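Local coordinates for protein BtGH115A (Bacteroides thetaiotaomicron, PDB 5BY3) that is a family GH115 4-O-methyl-alpha-glucuronidase with specificity for decorated arabinogalactans, at residues 702-714 with 752-766. Residues are numbered along the deposited sequence; the frame is centred on the assembly and turned at random.
Sequences VHGDKLRFTVSLD and KKSHQLVIKALDEGV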
ATOM      1  N   VAL A 702      10.050 -17.487  -3.087  1.00 46.57           N
ATOM      2  CA  VAL A 702      11.016 -16.490  -2.575  1.00 51.09           C
ATOM      3  C   VAL A 702      12.370 -16.643  -3.240  1.00 54.71           C
ATOM      4  O   VAL A 702      13.084 -15.660  -3.445  1.00 57.57           O
ATOM      5  CB  VAL A 702      11.168 -16.538  -1.047  1.00 52.80           C
ATOM      6  CG1 VAL A 702      12.025 -15.367  -0.564  1.00 52.07           C
ATOM      7  CG2 VAL A 702       9.792 -16.543  -0.371  1.00 45.23           C
ATOM      8  N   HIS A 703      12.727 -17.888  -3.544  1.00 62.97           N
ATOM      9  CA  HIS A 703      13.911 -18.198  -4.344  1.00 69.20           C
ATOM     10  C   HIS A 703      13.637 -19.411  -5.190  1.00 64.69           C
ATOM     11  O   HIS A 703      13.156 -20.458  -4.710  1.00 60.37           O
ATOM     12  CB  HIS A 703      15.144 -18.450  -3.485  1.00 73.64           C
ATOM     13  CG  HIS A 703      15.602 -17.245  -2.739  1.00 79.46           C
ATOM     14  ND1 HIS A 703      15.670 -17.210  -1.364  1.00 76.56           N
ATOM     15  CD2 HIS A 703      15.990 -16.020  -3.172  1.00 84.91           C
ATOM     16  CE1 HIS A 703      16.103 -16.023  -0.982  1.00 80.87           C
ATOM     17  NE2 HIS A 703      16.294 -15.279  -2.059  1.00 83.44           N
ATOM     18  N   GLY A 704      13.969 -19.251  -6.457  1.00 58.21           N
ATOM     19  CA  GLY A 704      13.652 -20.237  -7.432  1.00 58.78           C
ATOM     20  C   GLY A 704      12.283 -19.905  -7.907  1.00 62.18           C
ATOM     21  O   GLY A 704      11.829 -18.756  -7.798  1.00 71.49           O
ATOM     22  N   ASP A 705      11.622 -20.937  -8.405  1.00 65.16           N
ATOM     23  CA  ASP A 705      10.368 -20.832  -9.138  1.00 55.60           C
ATOM     24  C   ASP A 705       9.420 -21.855  -8.524  1.00 50.95           C
ATOM     25  O   ASP A 705       8.416 -22.215  -9.116  1.00 48.54           O
ATOM     26  CB  ASP A 705      10.634 -21.129 -10.627  1.00 62.52           C
ATOM     27  CG  ASP A 705      11.923 -20.447 -11.156  1.00 81.14           C
ATOM     28  OD1 ASP A 705      12.043 -19.191 -11.038  1.00 74.64           O
ATOM     29  OD2 ASP A 705      12.818 -21.172 -11.683  1.00 84.42           O
ATOM     30  N   LYS A 706       9.714 -22.331  -7.317  1.00 55.66           N
ATOM     31  CA  LYS A 706       9.007 -23.532  -6.903  1.00 61.56           C
ATOM     32  C   LYS A 706       7.838 -23.574  -5.926  1.00 59.24           C
ATOM     33  O   LYS A 706       6.802 -24.050  -6.336  1.00 67.98           O
ATOM     34  CB  LYS A 706       9.943 -24.736  -6.813  1.00 67.47           C
ATOM     35  CG  LYS A 706      10.149 -25.401  -8.173  1.00 67.93           C
ATOM     36  CD  LYS A 706       9.051 -26.428  -8.479  1.00 69.09           C
ATOM     37  CE  LYS A 706       7.960 -25.920  -9.416  1.00 70.60           C
ATOM     38  NZ  LYS A 706       6.966 -26.983  -9.757  1.00 62.24           N
ATOM     39  N   LEU A 707       7.951 -23.128  -4.679  1.00 52.26           N
ATOM     40  CA  LEU A 707       6.854 -23.403  -3.647  1.00 52.37           C
ATOM     41  C   LEU A 707       6.148 -24.774  -3.602  1.00 54.76           C
ATOM     42  O   LEU A 707       5.054 -24.955  -4.188  1.00 60.78           O
ATOM     43  CB  LEU A 707       5.741 -22.345  -3.643  1.00 48.52           C
ATOM     44  CG  LEU A 707       6.018 -20.931  -3.122  1.00 49.75           C
ATOM     45  CD1 LEU A 707       4.747 -20.089  -3.303  1.00 45.55           C
ATOM     46  CD2 LEU A 707       6.528 -20.938  -1.687  1.00 39.95           C
ATOM     47  N   ARG A 708       6.721 -25.718  -2.861  1.00 50.98           N
ATOM     48  CA  ARG A 708       6.039 -27.002  -2.656  1.00 56.17           C
ATOM     49  C   ARG A 708       6.115 -27.627  -1.249  1.00 53.75           C
ATOM     50  O   ARG A 708       6.891 -27.204  -0.400  1.00 53.53           O
ATOM     51  CB  ARG A 708       6.436 -28.000  -3.756  1.00 65.08           C
ATOM     52  CG  ARG A 708       7.891 -28.383  -3.797  1.00 69.36           C
ATOM     53  CD  ARG A 708       8.414 -28.367  -5.214  1.00 65.15           C
ATOM     54  NE  ARG A 708       9.724 -27.754  -5.137  1.00 71.06           N
ATOM     55  CZ  ARG A 708      10.889 -28.385  -5.207  1.00 74.35           C
ATOM     56  NH1 ARG A 708      10.944 -29.700  -5.419  1.00 69.56           N
ATOM     57  NH2 ARG A 708      12.007 -27.669  -5.098  1.00 72.28           N
ATOM     58  N   PHE A 709       5.259 -28.609  -1.012  1.00 53.38           N
ATOM     59  CA  PHE A 709       5.203 -29.320   0.257  1.00 53.56           C
ATOM     60  C   PHE A 709       5.042 -30.819   0.029  1.00 53.60           C
ATOM     61  O   PHE A 709       4.862 -31.249  -1.096  1.00 55.30           O
ATOM     62  CB  PHE A 709       4.100 -28.760   1.196  1.00 52.99           C
ATOM     63  CG  PHE A 709       2.695 -28.820   0.638  1.00 47.92           C
ATOM     64  CD1 PHE A 709       2.177 -27.755  -0.112  1.00 47.17           C
ATOM     65  CD2 PHE A 709       1.868 -29.921   0.901  1.00 51.63           C
ATOM     66  CE1 PHE A 709       0.871 -27.802  -0.614  1.00 48.86           C
ATOM     67  CE2 PHE A 709       0.555 -29.972   0.412  1.00 51.02           C
ATOM     68  CZ  PHE A 709       0.054 -28.909  -0.347  1.00 47.95           C
ATOM     69  N   THR A 710       5.162 -31.613   1.090  1.00 58.19           N
ATOM     70  CA  THR A 710       4.897 -33.038   0.988  1.00 55.41           C
ATOM     71  C   THR A 710       3.845 -33.355   2.012  1.00 59.52           C
ATOM     72  O   THR A 710       3.875 -32.805   3.119  1.00 56.37           O
ATOM     73  CB  THR A 710       6.140 -33.925   1.219  1.00 52.22           C
ATOM     74  OG1 THR A 710       6.438 -34.012   2.620  1.00 50.81           O
ATOM     75  CG2 THR A 710       7.358 -33.429   0.433  1.00 46.15           C
ATOM     76  N   VAL A 711       2.911 -34.217   1.621  1.00 60.93           N
ATOM     77  CA  VAL A 711       1.909 -34.797   2.525  1.00 62.28           C
ATOM     78  C   VAL A 711       2.201 -36.279   2.764  1.00 64.16           C
ATOM     79  O   VAL A 711       2.489 -37.029   1.818  1.00 67.78           O
ATOM     80  CB  VAL A 711       0.497 -34.673   1.945  1.00 60.15           C
ATOM     81  CG1 VAL A 711      -0.380 -33.816   2.825  1.00 61.20           C
ATOM     82  CG2 VAL A 711       0.560 -34.124   0.531  1.00 64.26           C
ATOM     83  N   SER A 712       2.146 -36.704   4.022  1.00 68.07           N
ATOM     84  CA  SER A 712       2.337 -38.129   4.336  1.00 68.39           C
ATOM     85  C   SER A 712       1.414 -38.586   5.445  1.00 63.55           C
ATOM     86  O   SER A 712       1.508 -38.104   6.586  1.00 66.89           O
ATOM     87  CB  SER A 712       3.806 -38.460   4.654  1.00 72.43           C
ATOM     88  OG  SER A 712       3.980 -39.849   4.890  1.00 74.90           O
ATOM     89  N   LEU A 713       0.504 -39.487   5.072  1.00 63.83           N
ATOM     90  CA  LEU A 713      -0.379 -40.176   6.004  1.00 67.61           C
ATOM     91  C   LEU A 713       0.283 -41.466   6.519  1.00 73.19           C
ATOM     92  O   LEU A 713       0.479 -42.433   5.769  1.00 75.02           O
ATOM     93  CB  LEU A 713      -1.730 -40.486   5.354  1.00 68.36           C
ATOM     94  CG  LEU A 713      -2.719 -41.202   6.291  1.00 72.95           C
ATOM     95  CD1 LEU A 713      -3.793 -40.280   6.840  1.00 71.12           C
ATOM     96  CD2 LEU A 713      -3.351 -42.408   5.604  1.00 73.09           C
ATOM     97  N   ASP A 714       0.615 -41.456   7.810  1.00 78.84           N
ATOM     98  CA  ASP A 714       1.150 -42.613   8.543  1.00 70.27           C
ATOM     99  C   ASP A 714       2.447 -43.129   7.947  1.00 70.31           C
ATOM    100  O   ASP A 714       2.558 -44.308   7.611  1.00 73.76           O
ATOM    101  CB  ASP A 714       0.073 -43.707   8.667  1.00 68.58           C
ATOM    102  CG  ASP A 714      -1.168 -43.200   9.373  1.00 68.14           C
ATOM    103  OD1 ASP A 714      -1.004 -42.258  10.184  1.00 65.19           O
ATOM    104  OD2 ASP A 714      -2.285 -43.717   9.120  1.00 63.74           O
ATOM    105  N   LYS A 752      -6.322 -47.899  10.745  1.00 93.27           N
ATOM    106  CA  LYS A 752      -5.557 -48.044  11.992  1.00 88.12           C
ATOM    107  C   LYS A 752      -6.250 -47.783  13.334  1.00 87.04           C
ATOM    108  O   LYS A 752      -5.996 -48.542  14.274  1.00 91.16           O
ATOM    109  CB  LYS A 752      -4.316 -47.149  11.952  1.00 91.59           C
ATOM    110  CG  LYS A 752      -3.028 -47.807  11.507  1.00 95.36           C
ATOM    111  CD  LYS A 752      -1.873 -47.276  12.355  1.00 99.25           C
ATOM    112  CE  LYS A 752      -0.750 -46.658  11.529  1.00 92.79           C
ATOM    113  NZ  LYS A 752      -0.120 -47.586  10.549  1.00 89.15           N
ATOM    114  N   LYS A 753      -7.076 -46.724  13.419  1.00 79.48           N
ATOM    115  CA  LYS A 753      -7.648 -46.149  14.693  1.00 79.87           C
ATOM    116  C   LYS A 753      -6.940 -44.855  15.206  1.00 76.60           C
ATOM    117  O   LYS A 753      -7.580 -43.989  15.841  1.00 64.43           O
ATOM    118  CB  LYS A 753      -7.776 -47.199  15.829  1.00 75.88           C
ATOM    119  CG  LYS A 753      -8.875 -46.952  16.846  1.00 74.49           C
ATOM    120  CD  LYS A 753      -9.168 -48.196  17.682  1.00 72.66           C
ATOM    121  CE  LYS A 753     -10.586 -48.174  18.258  1.00 72.65           C
ATOM    122  NZ  LYS A 753     -11.088 -46.797  18.590  1.00 72.15           N
ATOM    123  N   SER A 754      -5.637 -44.744  14.926  1.00 73.64           N
ATOM    124  CA  SER A 754      -4.841 -43.549  15.220  1.00 75.60           C
ATOM    125  C   SER A 754      -4.008 -43.240  13.995  1.00 74.88           C
ATOM    126  O   SER A 754      -3.227 -44.094  13.570  1.00 81.09           O
ATOM    127  CB  SER A 754      -3.909 -43.792  16.418  1.00 76.96           C
ATOM    128  OG  SER A 754      -2.873 -42.805  16.516  1.00 66.65           O
ATOM    129  N   HIS A 755      -4.166 -42.034  13.436  1.00 76.05           N
ATOM    130  CA  HIS A 755      -3.358 -41.584  12.278  1.00 65.48           C
ATOM    131  C   HIS A 755      -2.660 -40.264  12.513  1.00 61.21           C
ATOM    132  O   HIS A 755      -3.140 -39.418  13.277  1.00 60.12           O
ATOM    133  CB  HIS A 755      -4.192 -41.418  11.002  1.00 61.39           C
ATOM    134  CG  HIS A 755      -5.180 -42.505  10.774  1.00 64.75           C
ATOM    135  ND1 HIS A 755      -4.858 -43.673  10.114  1.00 62.10           N
ATOM    136  CD2 HIS A 755      -6.484 -42.606  11.124  1.00 62.32           C
ATOM    137  CE1 HIS A 755      -5.926 -44.449  10.070  1.00 64.40           C
ATOM    138  NE2 HIS A 755      -6.927 -43.824  10.668  1.00 66.83           N
ATOM    139  N   GLN A 756      -1.555 -40.090  11.794  1.00 59.80           N
ATOM    140  CA  GLN A 756      -0.852 -38.828  11.712  1.00 66.76           C
ATOM    141  C   GLN A 756      -0.621 -38.359  10.260  1.00 64.72           C
ATOM    142  O   GLN A 756      -0.220 -39.159   9.403  1.00 67.40           O
ATOM    143  CB  GLN A 756       0.480 -38.932  12.456  1.00 75.39           C
ATOM    144  CG  GLN A 756       0.343 -38.817  13.960  1.00 79.63           C
ATOM    145  CD  GLN A 756       1.590 -39.251  14.688  1.00 87.62           C
ATOM    146  OE1 GLN A 756       2.722 -38.970  14.261  1.00 88.85           O
ATOM    147  NE2 GLN A 756       1.394 -39.940  15.805  1.00 86.34           N
ATOM    148  N   LEU A 757      -0.855 -37.065  10.012  1.00 54.50           N
ATOM    149  CA  LEU A 757      -0.635 -36.437   8.713  1.00 53.88           C
ATOM    150  C   LEU A 757       0.520 -35.466   8.832  1.00 54.89           C
ATOM    151  O   LEU A 757       0.436 -34.501   9.589  1.00 55.01           O
ATOM    152  CB  LEU A 757      -1.891 -35.671   8.259  1.00 59.04           C
ATOM    153  CG  LEU A 757      -1.837 -35.099   6.823  1.00 61.10           C
ATOM    154  CD1 LEU A 757      -2.208 -36.150   5.782  1.00 61.18           C
ATOM    155  CD2 LEU A 757      -2.741 -33.889   6.693  1.00 58.43           C
ATOM    156  N   VAL A 758       1.591 -35.715   8.084  1.00 54.65           N
ATOM    157  CA  VAL A 758       2.761 -34.847   8.127  1.00 56.69           C
ATOM    158  C   VAL A 758       2.865 -33.972   6.859  1.00 60.11           C
ATOM    159  O   VAL A 758       2.996 -34.485   5.734  1.00 58.26           O
ATOM    160  CB  VAL A 758       4.042 -35.662   8.441  1.00 63.26           C
ATOM    161  CG1 VAL A 758       5.317 -34.851   8.222  1.00 61.02           C
ATOM    162  CG2 VAL A 758       3.983 -36.186   9.872  1.00 62.37           C
ATOM    163  N   ILE A 759       2.769 -32.654   7.073  1.00 62.24           N
ATOM    164  CA  ILE A 759       3.019 -31.598   6.049  1.00 54.15           C
ATOM    165  C   ILE A 759       4.430 -30.999   6.198  1.00 47.65           C
ATOM    166  O   ILE A 759       4.725 -30.318   7.188  1.00 47.71           O
ATOM    167  CB  ILE A 759       1.923 -30.484   6.090  1.00 50.70           C
ATOM    168  CG1 ILE A 759       0.548 -31.071   5.744  1.00 54.12           C
ATOM    169  CG2 ILE A 759       2.251 -29.353   5.126  1.00 49.17           C
ATOM    170  CD1 ILE A 759      -0.621 -30.409   6.437  1.00 53.12           C
ATOM    171  N   LYS A 760       5.295 -31.263   5.225  1.00 46.71           N
ATOM    172  CA  LYS A 760       6.671 -30.768   5.251  1.00 51.19           C
ATOM    173  C   LYS A 760       6.927 -29.695   4.177  1.00 58.15           C
ATOM    174  O   LYS A 760       6.545 -29.880   3.018  1.00 63.20           O
ATOM    175  CB  LYS A 760       7.637 -31.941   5.072  1.00 51.33           C
ATOM    176  CG  LYS A 760       9.097 -31.583   5.286  1.00 56.73           C
ATOM    177  CD  LYS A 760      10.004 -32.793   5.211  1.00 57.91           C
ATOM    178  CE  LYS A 760      11.438 -32.345   5.024  1.00 63.15           C
ATOM    179  NZ  LYS A 760      12.418 -33.391   5.440  1.00 72.28           N
ATOM    180  N   ALA A 761       7.588 -28.596   4.548  1.00 52.35           N
ATOM    181  CA  ALA A 761       7.950 -27.569   3.578  1.00 48.12           C
ATOM    182  C   ALA A 761       9.242 -27.916   2.859  1.00 57.01           C
ATOM    183  O   ALA A 761      10.263 -28.172   3.517  1.00 60.44           O
ATOM    184  CB  ALA A 761       8.114 -26.229   4.262  1.00 46.35           C
ATOM    185  N   LEU A 762       9.205 -27.877   1.522  1.00 52.48           N
ATOM    186  CA  LEU A 762      10.393 -28.051   0.672  1.00 56.52           C
ATOM    187  C   LEU A 762      11.054 -26.753   0.209  1.00 60.31           C
ATOM    188  O   LEU A 762      12.241 -26.748  -0.118  1.00 55.96           O
ATOM    189  CB  LEU A 762      10.059 -28.913  -0.554  1.00 59.38           C
ATOM    190  CG  LEU A 762      10.336 -30.426  -0.519  1.00 60.41           C
ATOM    191  CD1 LEU A 762      10.098 -31.071   0.847  1.00 53.21           C
ATOM    192  CD2 LEU A 762       9.487 -31.103  -1.594  1.00 61.69           C
ATOM    193  N   ASP A 763      10.284 -25.665   0.162  1.00 63.27           N
ATOM    194  CA  ASP A 763      10.802 -24.369  -0.279  1.00 56.65           C
ATOM    195  C   ASP A 763      10.625 -23.322   0.791  1.00 60.41           C
ATOM    196  O   ASP A 763       9.959 -23.581   1.816  1.00 60.33           O
ATOM    197  CB  ASP A 763      10.162 -23.954  -1.605  1.00 51.17           C
ATOM    198  CG  ASP A 763      10.451 -24.949  -2.713  1.00 53.21           C
ATOM    199  OD1 ASP A 763      11.631 -25.047  -3.142  1.00 63.36           O
ATOM    200  OD2 ASP A 763       9.513 -25.650  -3.143  1.00 56.05           O
ATOM    201  N   GLU A 764      11.220 -22.151   0.540  1.00 64.19           N
ATOM    202  CA  GLU A 764      11.306 -21.063   1.499  1.00 66.04           C
ATOM    203  C   GLU A 764       9.953 -20.561   2.063  1.00 74.94           C
ATOM    204  O   GLU A 764       9.557 -20.988   3.169  1.00 90.04           O
ATOM    205  CB  GLU A 764      12.182 -19.932   0.954  1.00 67.03           C
ATOM    206  CG  GLU A 764      12.875 -19.130   2.054  1.00 74.96           C
ATOM    207  CD  GLU A 764      14.290 -18.702   1.689  1.00 73.51           C
ATOM    208  OE1 GLU A 764      14.996 -19.470   1.009  1.00 72.51           O
ATOM    209  OE2 GLU A 764      14.706 -17.597   2.094  1.00 68.27           O
ATOM    210  N   GLY A 765       9.236 -19.706   1.332  1.00 62.85           N
ATOM    211  CA  GLY A 765       8.115 -18.950   1.937  1.00 46.31           C
ATOM    212  C   GLY A 765       6.754 -19.625   1.887  1.00 45.52           C
ATOM    213  O   GLY A 765       5.829 -19.126   1.217  1.00 38.91           O
ATOM    214  N   VAL A 766       6.649 -20.759   2.594  1.00 42.20           N
ATOM    215  CA  VAL A 766       5.464 -21.639   2.592  1.00 39.29           C
ATOM    216  C   VAL A 766       4.632 -21.281   3.798  1.00 44.14           C
ATOM    217  O   VAL A 766       5.108 -21.403   4.948  1.00 44.16           O
ATOM    218  CB  VAL A 766       5.861 -23.116   2.738  1.00 34.14           C
ATOM    219  CG1 VAL A 766       4.655 -24.018   2.973  1.00 30.66           C
ATOM    220  CG2 VAL A 766       6.666 -23.569   1.529  1.00 33.83           C
TER
HETATM  221  O   HOH W   1       5.213 -35.362   4.416  1.00 47.06           O
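Strands 708-713 and 755-761 pair edge to edge, antiparallel, as the two central strands of a four-stranded sheet in the C-terminal region of the chain, and an aspartate at each end of the pairing carries it beyond the regular backbone bonds. T710 and K760 exchange two such bonds, as do S712 and V758. Where the first strand ends, D714 N bonds to Q756 O and the carboxylate turns back on the second strand: OD1 takes Q756 N at 2.8 Å, while OD2, through its syn lone pair, accepts H755 ND1 at 2.8 Å. OD2 lies in the plane of the imidazole, at its edge, and ring and carboxylate are nearly coplanar (17°), a His-carboxylate pair at the sheet's end.

At the other end, D763 OD2 receives R708 N at 2.8 Å on its anti lone pair and also meets R708 NE at 2.9 Å in a salt bridge; R708 NH2 reaches OD1. With CG between its backbone N and carbonyl carbon (chi1 63°) and the chain bent beyond, R708 curls back to this carboxylate, which it crosses obliquely, the two planes 39° apart, its CG resting on L762 CD2. A leucine at R708 would probably leave D763 with the backbone N-H but without its compensating charge.

On the face of T710, S712 and V758, the hydroxyl of T710 is joined to V758 O by a water that donates to the carbonyl, and T710 CG2 packs on L762 CD1 at 3.6 Å. V711, L757 and I759 point to the other face, where V711 CG1 lies beside I759 CG1 at 4.1 Å. There F709, V711 and L757 pack on strand 689-696 of a second antiparallel sheet, consistent with a beta-sandwich-like layering, while strands 719-722 and 677-682 flank the pair by backbone bonds from 708-713 and 755-761 respectively.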